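Local coordinates for protein phosphoribosylaminoimidazole carboxylase, ATPase subunit (Thermotoga maritima, PDB 3AX6) that probably catalyses the ATP-dependent conversion of 5-aminoimidazole ribonucleotide and bicarbonate to N5-carboxyaminoimidazole ribonucleotide, a step of de novo purine biosynthesis, at residues 134-140 with 165-171; 107-113 with 230-235; 124-129 with 152-158. One frame throughout, in Å; residues are numbered along the deposited sequence.

Contact 1: 134-140 with 165-171. With ADP (adenosine-5'-diphosphate), chain E.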
loop_
_atom_site.group_PDB
_atom_site.type_symbol
_atom_site.label_atom_id
_atom_site.label_comp_id
_atom_site.label_asym_id
_atom_site.label_seq_id
_atom_site.Cartn_x
_atom_site.Cartn_y
_atom_site.Cartn_z
ATOM N N PRO A 134 30.677 11.123 33.836
ATOM C CA PRO A 134 29.435 11.807 33.477
ATOM C C PRO A 134 28.242 10.916 33.769
ATOM O O PRO A 134 28.387 9.701 33.913
ATOM C CB PRO A 134 29.605 12.038 31.989
ATOM C CG PRO A 134 30.259 10.754 31.565
ATOM C CD PRO A 134 31.324 10.566 32.635
ATOM N N VAL A 135 27.065 11.525 33.860
ATOM C CA VAL A 135 25.838 10.776 34.105
ATOM C C VAL A 135 24.722 11.386 33.255
ATOM O O VAL A 135 24.733 12.580 32.959
ATOM C CB VAL A 135 25.446 10.791 35.601
ATOM C CG1 VAL A 135 24.994 12.173 36.018
ATOM C CG2 VAL A 135 24.362 9.767 35.853
ATOM N N VAL A 136 23.766 10.558 32.851
ATOM C CA VAL A 136 22.670 11.027 32.015
ATOM C C VAL A 136 21.389 11.274 32.798
ATOM O O VAL A 136 20.925 10.409 33.542
ATOM C CB VAL A 136 22.369 10.020 30.893
ATOM C CG1 VAL A 136 21.369 10.611 29.914
ATOM C CG2 VAL A 136 23.649 9.645 30.185
ATOM N N GLN A 137 20.828 12.468 32.630
ATOM C CA GLN A 137 19.584 12.839 33.293
ATOM C C GLN A 137 18.452 12.860 32.259
ATOM O O GLN A 137 18.618 13.361 31.144
ATOM C CB GLN A 137 19.706 14.221 33.954
ATOM C CG GLN A 137 18.395 14.695 34.583
ATOM C CD GLN A 137 18.429 16.139 35.053
ATOM O OE1 GLN A 137 18.837 17.036 34.318
ATOM N NE2 GLN A 137 17.978 16.370 36.282
ATOM N N LYS A 138 17.305 12.309 32.636
ATOM C CA LYS A 138 16.160 12.251 31.742
ATOM C C LYS A 138 14.881 12.663 32.443
ATOM O O LYS A 138 14.655 12.307 33.596
ATOM C CB LYS A 138 15.987 10.831 31.200
ATOM C CG LYS A 138 17.142 10.349 30.346
ATOM C CD LYS A 138 16.873 8.961 29.791
ATOM C CE LYS A 138 17.835 8.643 28.667
ATOM N NZ LYS A 138 17.583 7.307 28.082
ATOM N N ALA A 139 14.046 13.416 31.741
ATOM C CA ALA A 139 12.771 13.836 32.304
ATOM C C ALA A 139 11.909 12.580 32.428
ATOM O O ALA A 139 11.986 11.688 31.580
ATOM C CB ALA A 139 12.099 14.848 31.390
ATOM N N ARG A 140 11.105 12.496 33.485
ATOM C CA ARG A 140 10.241 11.336 33.668
ATOM C C ARG A 140 9.146 11.335 32.614
ATOM O O ARG A 140 8.838 10.298 32.029
ATOM C CB ARG A 140 9.595 11.348 35.052
ATOM C CG ARG A 140 10.563 11.148 36.188
ATOM C CD ARG A 140 9.821 10.995 37.504
ATOM N NE ARG A 140 9.008 9.783 37.528
ATOM C CZ ARG A 140 8.416 9.299 38.618
ATOM N NH1 ARG A 140 8.542 9.930 39.780
ATOM N NH2 ARG A 140 7.709 8.179 38.550
ATOM N N GLU A 165 10.712 16.564 37.792
ATOM C CA GLU A 165 10.942 15.180 38.166
ATOM C C GLU A 165 11.677 14.458 37.054
ATOM O O GLU A 165 11.145 14.248 35.965
ATOM C CB GLU A 165 9.614 14.493 38.447
ATOM C CG GLU A 165 8.855 15.134 39.577
ATOM C CD GLU A 165 7.451 14.610 39.686
ATOM O OE1 GLU A 165 6.715 15.078 40.579
ATOM O OE2 GLU A 165 7.082 13.731 38.878
ATOM N N THR A 166 12.917 14.090 37.338
ATOM C CA THR A 166 13.747 13.399 36.375
ATOM C C THR A 166 14.354 12.218 37.093
ATOM O O THR A 166 14.160 12.050 38.291
ATOM C CB THR A 166 14.904 14.290 35.887
ATOM O OG1 THR A 166 15.811 14.520 36.971
ATOM C CG2 THR A 166 14.378 15.627 35.381
ATOM N N TYR A 167 15.073 11.390 36.353
ATOM C CA TYR A 167 15.754 10.257 36.946
ATOM C C TYR A 167 17.124 10.240 36.295
ATOM O O TYR A 167 17.358 10.936 35.310
ATOM C CB TYR A 167 14.999 8.940 36.700
ATOM C CG TYR A 167 14.959 8.461 35.263
ATOM C CD1 TYR A 167 14.135 9.077 34.316
ATOM C CD2 TYR A 167 15.739 7.382 34.849
ATOM C CE1 TYR A 167 14.091 8.625 32.991
ATOM C CE2 TYR A 167 15.703 6.925 33.527
ATOM C CZ TYR A 167 14.878 7.549 32.607
ATOM O OH TYR A 167 14.849 7.094 31.306
ATOM N N LEU A 168 18.036 9.466 36.860
ATOM C CA LEU A 168 19.384 9.377 36.332
ATOM C C LEU A 168 19.675 7.969 35.836
ATOM O O LEU A 168 19.060 6.999 36.282
ATOM C CB LEU A 168 20.391 9.725 37.433
ATOM C CG LEU A 168 20.973 11.128 37.586
ATOM C CD1 LEU A 168 19.904 12.188 37.542
ATOM C CD2 LEU A 168 21.723 11.179 38.906
ATOM N N GLU A 169 20.603 7.864 34.897
ATOM C CA GLU A 169 21.027 6.562 34.411
ATOM C C GLU A 169 22.478 6.653 33.960
ATOM O O GLU A 169 22.959 7.721 33.567
ATOM C CB GLU A 169 20.107 6.026 33.299
ATOM C CG GLU A 169 20.096 6.747 31.972
ATOM C CD GLU A 169 19.155 6.063 30.978
ATOM O OE1 GLU A 169 17.967 5.878 31.314
ATOM O OE2 GLU A 169 19.595 5.704 29.865
ATOM N N GLU A 170 23.181 5.533 34.058
ATOM C CA GLU A 170 24.589 5.484 33.697
ATOM C C GLU A 170 24.811 5.808 32.231
ATOM O O GLU A 170 23.957 5.524 31.387
ATOM C CB GLU A 170 25.160 4.102 34.010
ATOM C CG GLU A 170 24.589 2.989 33.150
ATOM C CD GLU A 170 25.265 1.663 33.412
ATOM O OE1 GLU A 170 26.514 1.624 33.358
ATOM O OE2 GLU A 170 24.554 0.664 33.667
ATOM N N PHE A 171 25.963 6.400 31.937
ATOM C CA PHE A 171 26.305 6.747 30.569
ATOM C C PHE A 171 26.699 5.481 29.824
ATOM O O PHE A 171 27.583 4.745 30.258
ATOM C CB PHE A 171 27.472 7.730 30.524
ATOM C CG PHE A 171 27.790 8.207 29.143
ATOM C CD1 PHE A 171 27.023 9.198 28.545
ATOM C CD2 PHE A 171 28.822 7.627 28.415
ATOM C CE1 PHE A 171 27.278 9.607 27.233
ATOM C CE2 PHE A 171 29.087 8.025 27.106
ATOM C CZ PHE A 171 28.313 9.016 26.512
HETATM P PB ADP E . 14.303 10.927 23.341
HETATM O O1B ADP E . 14.107 9.775 22.416
HETATM O O2B ADP E . 14.919 12.172 22.506
HETATM O O3B ADP E . 12.815 11.344 24.007
HETATM P PA ADP E . 16.384 9.350 24.310
HETATM O O1A ADP E . 16.302 8.397 25.443
HETATM O O2A ADP E . 16.091 8.542 22.934
HETATM O O3A ADP E . 15.312 10.570 24.592
HETATM O "O5'" ADP E . 17.873 10.008 24.306
HETATM C "C5'" ADP E . 18.188 10.435 22.970
HETATM C "C4'" ADP E . 19.642 10.092 22.624
HETATM O "O4'" ADP E . 20.521 10.316 23.775
HETATM C "C3'" ADP E . 19.795 8.612 22.235
HETATM O "O3'" ADP E . 19.528 8.386 20.842
HETATM C "C2'" ADP E . 21.234 8.305 22.642
HETATM O "O2'" ADP E . 22.146 8.585 21.578
HETATM C "C1'" ADP E . 21.462 9.203 23.873
HETATM N N9 ADP E . 21.299 8.452 25.136
HETATM C C8 ADP E . 20.121 8.104 25.753
HETATM N N7 ADP E . 20.358 7.439 26.844
HETATM C C5 ADP E . 21.692 7.314 27.010
HETATM C C6 ADP E . 22.534 6.707 27.982
HETATM N N6 ADP E . 21.990 6.057 29.066
HETATM N N1 ADP E . 23.874 6.779 27.825
HETATM C C2 ADP E . 24.423 7.404 26.779
HETATM N N3 ADP E . 23.669 7.985 25.842
HETATM C C4 ADP E . 22.318 7.964 25.916
HETATM O O HOH W 1 27.367 7.188 34.350
HETATM O O HOH W 2 14.916 6.471 28.323
#
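K138 and Y167 form a hydrogen-bonded antiparallel pair between strands 135-139 and 166-170, and the next such pair, V136 with E169, puts its side chains on the same face. The strand axes run at 151° to each other, 4.7 Å apart at closest. On that face lies the adenine pocket of this ATP-grasp domain, occupied by ADP, and the K138 side chain reaches along it. K138 CB rests against the Y167 ring, 3.4 Å from Y167 CE1. With K138 CG anti to the carbonyl carbon (chi1 -64°), loosely near Y167 OH, and the chain extended beyond, K138 CD comes beside the phenol, 3.1 Å from Y167 OH. CE passes the purine near N7. At the tip, K138 NZ donates to ADP N7 (3.0 Å) and to the alpha-phosphate oxygen O1A (3.1 Å), tying base to phosphate, and a water joins it to Y167 OH. K138 NZ also forms a salt bridge with E169 OE2 at 3.1 Å, meeting that oxygen from above the carboxylate plane, 56° out of it. OE2 accepts from ADP N6, which donates its second bond to E170 O. The F171 ring lays one face over ADP C2, while V136 CG2 sits at the ring's edge, 3.8 Å from F171 CD1. On the face of Q137 and L168, Q137 NE2 reaches over to donate to T166 OG1 (2.9 Å) and Q137 OE1 accepts from I162 N. Within the antiparallel sheet, strand 149-152 flanks 135-139 and strand 118-120 flanks 166-170; helix 101-110 touches Y167 and E169, and helix 124-129 packs on V135, Q137 and L168.

Contact 2: 107-113 with 230-235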
loop_
_atom_site.group_PDB
_atom_site.type_symbol
_atom_site.label_atom_id
_atom_site.label_comp_id
_atom_site.label_asym_id
_atom_site.label_seq_id
_atom_site.Cartn_x
_atom_site.Cartn_y
_atom_site.Cartn_z
ATOM N N PHE A 107 9.643 -1.114 35.517
ATOM C CA PHE A 107 8.950 -2.277 34.969
ATOM C C PHE A 107 9.885 -3.248 34.266
ATOM O O PHE A 107 9.831 -4.457 34.493
ATOM C CB PHE A 107 7.861 -1.841 33.985
ATOM C CG PHE A 107 7.292 -2.970 33.182
ATOM C CD1 PHE A 107 7.791 -3.261 31.923
ATOM C CD2 PHE A 107 6.269 -3.761 33.697
ATOM C CE1 PHE A 107 7.277 -4.327 31.181
ATOM C CE2 PHE A 107 5.747 -4.829 32.968
ATOM C CZ PHE A 107 6.253 -5.112 31.705
ATOM N N LEU A 108 10.731 -2.720 33.395
ATOM C CA LEU A 108 11.666 -3.565 32.672
ATOM C C LEU A 108 12.586 -4.274 33.664
ATOM O O LEU A 108 12.839 -5.476 33.538
ATOM C CB LEU A 108 12.479 -2.719 31.689
ATOM C CG LEU A 108 11.650 -2.054 30.582
ATOM C CD1 LEU A 108 12.475 -1.001 29.846
ATOM C CD2 LEU A 108 11.143 -3.122 29.631
ATOM N N LYS A 109 13.069 -3.530 34.657
ATOM C CA LYS A 109 13.958 -4.093 35.670
ATOM C C LYS A 109 13.262 -5.204 36.456
ATOM O O LYS A 109 13.878 -6.214 36.808
ATOM C CB LYS A 109 14.426 -3.001 36.634
ATOM C CG LYS A 109 15.306 -3.517 37.760
ATOM C CD LYS A 109 15.779 -2.395 38.673
ATOM C CE LYS A 109 16.616 -2.950 39.818
ATOM N NZ LYS A 109 17.747 -3.787 39.321
ATOM N N LYS A 110 11.973 -5.015 36.722
ATOM C CA LYS A 110 11.202 -6.002 37.461
ATOM C C LYS A 110 10.994 -7.280 36.649
ATOM O O LYS A 110 10.709 -8.342 37.209
ATOM C CB LYS A 110 9.857 -5.397 37.889
ATOM C CG LYS A 110 8.909 -6.374 38.563
ATOM C CD LYS A 110 7.853 -5.654 39.397
ATOM C CE LYS A 110 8.469 -5.047 40.662
ATOM N NZ LYS A 110 7.443 -4.515 41.612
ATOM N N ASN A 111 11.148 -7.190 35.329
ATOM C CA ASN A 111 10.981 -8.371 34.486
ATOM C C ASN A 111 12.275 -8.930 33.900
ATOM O O ASN A 111 12.236 -9.763 32.998
ATOM C CB ASN A 111 9.987 -8.093 33.360
ATOM C CG ASN A 111 8.566 -7.968 33.865
ATOM O OD1 ASN A 111 8.163 -6.920 34.378
ATOM N ND2 ASN A 111 7.799 -9.048 33.739
ATOM N N GLY A 112 13.416 -8.475 34.410
ATOM C CA GLY A 112 14.693 -8.978 33.929
ATOM C C GLY A 112 15.123 -8.518 32.548
ATOM O O GLY A 112 16.046 -9.083 31.961
ATOM N N ILE A 113 14.452 -7.501 32.022
ATOM C CA ILE A 113 14.774 -6.950 30.707
ATOM C C ILE A 113 16.022 -6.077 30.843
ATOM O O ILE A 113 16.022 -5.119 31.605
ATOM C CB ILE A 113 13.617 -6.071 30.193
ATOM C CG1 ILE A 113 12.331 -6.895 30.110
ATOM C CG2 ILE A 113 13.975 -5.471 28.855
ATOM C CD1 ILE A 113 12.410 -8.079 29.178
ATOM N N SER A 230 10.591 -10.255 24.517
ATOM C CA SER A 230 10.360 -10.394 25.949
ATOM C C SER A 230 9.697 -9.146 26.537
ATOM O O SER A 230 9.001 -9.222 27.552
ATOM C CB SER A 230 11.678 -10.659 26.665
ATOM O OG SER A 230 12.487 -9.499 26.648
ATOM N N VAL A 231 9.919 -7.996 25.906
ATOM C CA VAL A 231 9.317 -6.748 26.379
ATOM C C VAL A 231 7.799 -6.777 26.192
ATOM O O VAL A 231 7.036 -6.551 27.130
ATOM C CB VAL A 231 9.858 -5.515 25.625
ATOM C CG1 VAL A 231 9.012 -4.295 25.972
ATOM C CG2 VAL A 231 11.312 -5.265 25.990
ATOM N N VAL A 232 7.369 -7.064 24.970
ATOM C CA VAL A 232 5.952 -7.111 24.676
ATOM C C VAL A 232 5.292 -8.278 25.418
ATOM O O VAL A 232 4.110 -8.210 25.762
ATOM C CB VAL A 232 5.715 -7.210 23.149
ATOM C CG1 VAL A 232 6.487 -8.380 22.579
ATOM C CG2 VAL A 232 4.231 -7.359 22.856
ATOM N N GLU A 233 6.058 -9.335 25.683
ATOM C CA GLU A 233 5.518 -10.483 26.403
ATOM C C GLU A 233 5.268 -10.111 27.863
ATOM O O GLU A 233 4.241 -10.474 28.438
ATOM C CB GLU A 233 6.483 -11.673 26.349
ATOM C CG GLU A 233 6.502 -12.446 25.036
ATOM C CD GLU A 233 5.308 -13.371 24.859
ATOM O OE1 GLU A 233 5.375 -14.259 23.982
ATOM O OE2 GLU A 233 4.304 -13.214 25.585
ATOM N N ALA A 234 6.208 -9.385 28.459
ATOM C CA ALA A 234 6.067 -8.969 29.851
ATOM C C ALA A 234 4.878 -8.028 29.968
ATOM O O ALA A 234 4.105 -8.097 30.920
ATOM C CB ALA A 234 7.336 -8.270 30.325
ATOM N N LEU A 235 4.737 -7.143 28.993
ATOM C CA LEU A 235 3.630 -6.201 28.983
ATOM C C LEU A 235 2.321 -6.912 28.666
ATOM O O LEU A 235 1.249 -6.391 28.973
ATOM C CB LEU A 235 3.832 -5.112 27.913
ATOM C CG LEU A 235 4.697 -3.869 28.129
ATOM C CD1 LEU A 235 4.376 -3.265 29.483
ATOM C CD2 LEU A 235 6.151 -4.224 28.044
HETATM O O HOH W 3 14.750 -10.025 29.118
#
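The CA atoms of N111 and A234 lie 6.8 Å apart and those of I113 and V231 7.0 Å apart, which places the C-terminal end of helix 101-110, with the turn after it, against helix 218-235. The F107 ring reaches across to two neighbours at once: its CZ is 3.6 Å from the methyl CB of A234 and 3.4 Å from L235 CD1. It gets there because CG is anti to the backbone N (chi1 169°), which carries the ring out from its own helix. The L235 side chain crosses the phenylalanine obliquely; its other methyl is modelled too near V231 O, so its exact placement is doubtful. N111 adds its CB to the group around A234 CB. The helix then ends in a Schellman motif: I113 N donates to L108 O at 3.0 Å, G112 N bonds weakly to K109 O, and G112 takes the C-prime position with a positive phi of 73°. L108 O also accepts from N111 N, and the two donors approach from opposite faces of its carbonyl plane. This reversal aims I113 at the second helix. I113 CG2 meets V231 CG2 at 3.9 Å, the two side chains crossing at about a right angle, and I113 CD1 lies against S230, modelled doubtfully close to its OG. L108 CD2 approaches V231 CG2 less closely, at 4.2 Å. Under these aliphatic groups lie strands of the ATP-grasp domain: V255 and I258 touch L108, while I258 and I243 touch V231. At the margin, S230 OG is hydrogen-bonded to I227 O within its own helix, and a water donates to G112 O and, weakly, to that hydroxyl.

Contact 3: 124-129 with 152-158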
loop_
_atom_site.group_PDB
_atom_site.type_symbol
_atom_site.label_atom_id
_atom_site.label_comp_id
_atom_site.label_asym_id
_atom_site.label_seq_id
_atom_site.Cartn_x
_atom_site.Cartn_y
_atom_site.Cartn_z
ATOM N N LEU A 124 19.118 16.053 43.522
ATOM C CA LEU A 124 19.940 16.116 42.317
ATOM C C LEU A 124 21.442 16.035 42.535
ATOM O O LEU A 124 22.091 15.091 42.087
ATOM C CB LEU A 124 19.629 17.386 41.522
ATOM C CG LEU A 124 20.389 17.479 40.196
ATOM C CD1 LEU A 124 19.867 16.419 39.241
ATOM C CD2 LEU A 124 20.228 18.860 39.597
ATOM N N GLU A 125 21.992 17.031 43.219
ATOM C CA GLU A 125 23.426 17.080 43.463
ATOM C C GLU A 125 23.980 15.863 44.185
ATOM O O GLU A 125 24.994 15.317 43.775
ATOM C CB GLU A 125 23.793 18.347 44.237
ATOM C CG GLU A 125 25.288 18.626 44.266
ATOM C CD GLU A 125 25.611 20.041 44.712
ATOM O OE1 GLU A 125 26.805 20.408 44.690
ATOM O OE2 GLU A 125 24.676 20.785 45.085
ATOM N N SER A 126 23.322 15.430 45.252
ATOM C CA SER A 126 23.800 14.269 45.994
ATOM C C SER A 126 23.683 12.978 45.189
ATOM O O SER A 126 24.582 12.135 45.227
ATOM C CB SER A 126 23.031 14.123 47.309
ATOM O OG SER A 126 23.496 13.005 48.051
ATOM N N ASP A 127 22.578 12.823 44.461
ATOM C CA ASP A 127 22.364 11.621 43.663
ATOM C C ASP A 127 23.372 11.456 42.532
ATOM O O ASP A 127 23.939 10.377 42.357
ATOM C CB ASP A 127 20.943 11.596 43.091
ATOM C CG ASP A 127 19.893 11.297 44.147
ATOM O OD1 ASP A 127 20.121 10.396 44.980
ATOM O OD2 ASP A 127 18.832 11.952 44.132
ATOM N N VAL A 128 23.595 12.514 41.759
ATOM C CA VAL A 128 24.552 12.436 40.661
ATOM C C VAL A 128 25.916 12.035 41.204
ATOM O O VAL A 128 26.621 11.232 40.594
ATOM C CB VAL A 128 24.690 13.788 39.914
ATOM C CG1 VAL A 128 23.404 14.118 39.184
ATOM C CG2 VAL A 128 25.029 14.893 40.892
ATOM N N ARG A 129 26.270 12.593 42.362
ATOM C CA ARG A 129 27.547 12.320 43.017
ATOM C C ARG A 129 27.788 10.826 43.212
ATOM O O ARG A 129 28.839 10.311 42.841
ATOM C CB ARG A 129 27.606 13.009 44.382
ATOM C CG ARG A 129 27.418 14.519 44.363
ATOM C CD ARG A 129 28.715 15.274 44.576
ATOM N NE ARG A 129 29.546 15.291 43.378
ATOM C CZ ARG A 129 30.776 15.789 43.336
ATOM N NH1 ARG A 129 31.466 15.770 42.204
ATOM N NH2 ARG A 129 31.322 16.300 44.432
ATOM N N ILE A 152 25.131 15.221 32.336
ATOM C CA ILE A 152 25.826 15.982 33.369
ATOM C C ILE A 152 27.304 15.572 33.388
ATOM O O ILE A 152 27.681 14.574 34.009
ATOM C CB ILE A 152 25.186 15.735 34.757
ATOM C CG1 ILE A 152 23.703 16.105 34.706
ATOM C CG2 ILE A 152 25.884 16.576 35.826
ATOM C CD1 ILE A 152 22.953 15.870 35.997
ATOM N N LYS A 153 28.131 16.349 32.697
ATOM C CA LYS A 153 29.560 16.072 32.604
ATOM C C LYS A 153 30.362 16.468 33.845
ATOM O O LYS A 153 31.414 15.891 34.114
ATOM C CB LYS A 153 30.133 16.768 31.368
ATOM C CG LYS A 153 29.411 16.395 30.066
ATOM C CD LYS A 153 29.954 17.160 28.866
ATOM C CE LYS A 153 29.783 18.667 29.034
ATOM N NZ LYS A 153 28.356 19.075 29.158
ATOM N N ASN A 154 29.861 17.442 34.602
ATOM C CA ASN A 154 30.532 17.907 35.818
ATOM C C ASN A 154 29.596 18.757 36.677
ATOM O O ASN A 154 28.411 18.888 36.372
ATOM C CB ASN A 154 31.773 18.722 35.450
ATOM C CG ASN A 154 31.496 19.760 34.378
ATOM O OD1 ASN A 154 30.625 20.616 34.533
ATOM N ND2 ASN A 154 32.241 19.687 33.284
ATOM N N GLU A 155 30.129 19.331 37.753
ATOM C CA GLU A 155 29.342 20.179 38.650
ATOM C C GLU A 155 28.644 21.324 37.919
ATOM O O GLU A 155 27.451 21.556 38.107
ATOM C CB GLU A 155 30.230 20.780 39.741
ATOM C CG GLU A 155 30.512 19.878 40.921
ATOM C CD GLU A 155 31.344 20.578 41.982
ATOM O OE1 GLU A 155 31.400 20.072 43.123
ATOM O OE2 GLU A 155 31.945 21.632 41.673
ATOM N N LYS A 156 29.402 22.047 37.098
ATOM C CA LYS A 156 28.863 23.177 36.351
ATOM C C LYS A 156 27.531 22.871 35.679
ATOM O O LYS A 156 26.652 23.733 35.614
ATOM C CB LYS A 156 29.866 23.642 35.286
ATOM C CG LYS A 156 31.063 24.427 35.820
ATOM C CD LYS A 156 30.660 25.769 36.446
ATOM C CE LYS A 156 30.019 26.741 35.445
ATOM N NZ LYS A 156 28.617 26.380 35.065
ATOM N N ASP A 157 27.378 21.651 35.178
ATOM C CA ASP A 157 26.150 21.283 34.496
ATOM C C ASP A 157 24.944 21.118 35.413
ATOM O O ASP A 157 23.808 21.103 34.943
ATOM C CB ASP A 157 26.364 20.017 33.663
ATOM C CG ASP A 157 27.292 20.250 32.487
ATOM O OD1 ASP A 157 27.490 21.424 32.112
ATOM O OD2 ASP A 157 27.820 19.270 31.928
ATOM N N LEU A 158 25.176 21.013 36.718
ATOM C CA LEU A 158 24.060 20.867 37.645
ATOM C C LEU A 158 23.173 22.116 37.665
ATOM O O LEU A 158 22.007 22.054 38.071
ATOM C CB LEU A 158 24.570 20.561 39.053
ATOM C CG LEU A 158 25.260 19.204 39.233
ATOM C CD1 LEU A 158 25.559 18.983 40.706
ATOM C CD2 LEU A 158 24.367 18.089 38.709
HETATM O O HOH W 4 29.207 18.717 43.837
#
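L158 points from the turn after strand 149-152 at helix 124-129, the helix that packs on the four-stranded antiparallel sheet of the ATP-grasp domain. A chi1 of -67° sets its CG beside the backbone N, and the branched end spreads over E125 and V128, three residues apart on the helix. L158 CD1 is 3.6 Å from E125 CG, the two side chains crossing at about a right angle, so the aliphatic part of this glutamate serves as packing surface. L158 CD2 lies 3.9 Å from V128 CG2, where leucine and valine slide past each other in opposite directions; L124 CG approaches the same CD2 more loosely, at 4.3 Å. V128 turns its other methyl to the strand end: CG1 is 3.7 Å from I152 CD1, with the two side chains at roughly a right angle. V135 touches both V128 and I152, which continues this apolar layer into the sheet. At the exposed margin, R129 and E155 form a long salt bridge, NH2 to OE1 4.0 Å; the arginine's placement is doubtful, its CG being modelled too near E125 O. Guanidinium and carboxylate planes stand 45° apart and the oxygen lies well out of the guanidinium plane, so the attraction is between charges, with no N-H aimed at OE1. A water donates to E155 OE1 (2.7 Å) and to E125 OE1 (3.1 Å), bridging the two carboxylates. The turn carrying L158 and E155 is itself pinned at D157 OD2, which accepts from K153 NZ in a salt bridge and, through its anti lone pair, from K153 N at 3.0 Å.

From the N terminus, the chain first passes 107-113 at the end of helix 101-110, whose partner, 230-235, comes 117 residues later; contact 2 therefore closes the widest loop and encloses the other two. Within it, 124-129 is followed by 134-140, then 152-158 and 165-171, so contacts 3 and 1 cross: each loop opens before the other has closed. These two touch, through V135 O and I152 N at 2.7 Å, a probable hydrogen bond, and through L168 packing on V128. Together they join helix 124-129 to the sheet on the face away from the adenine pocket. Contact 2, its nearest atoms about 9 Å from contact 1, ties helix 101-110 to helix 218-235.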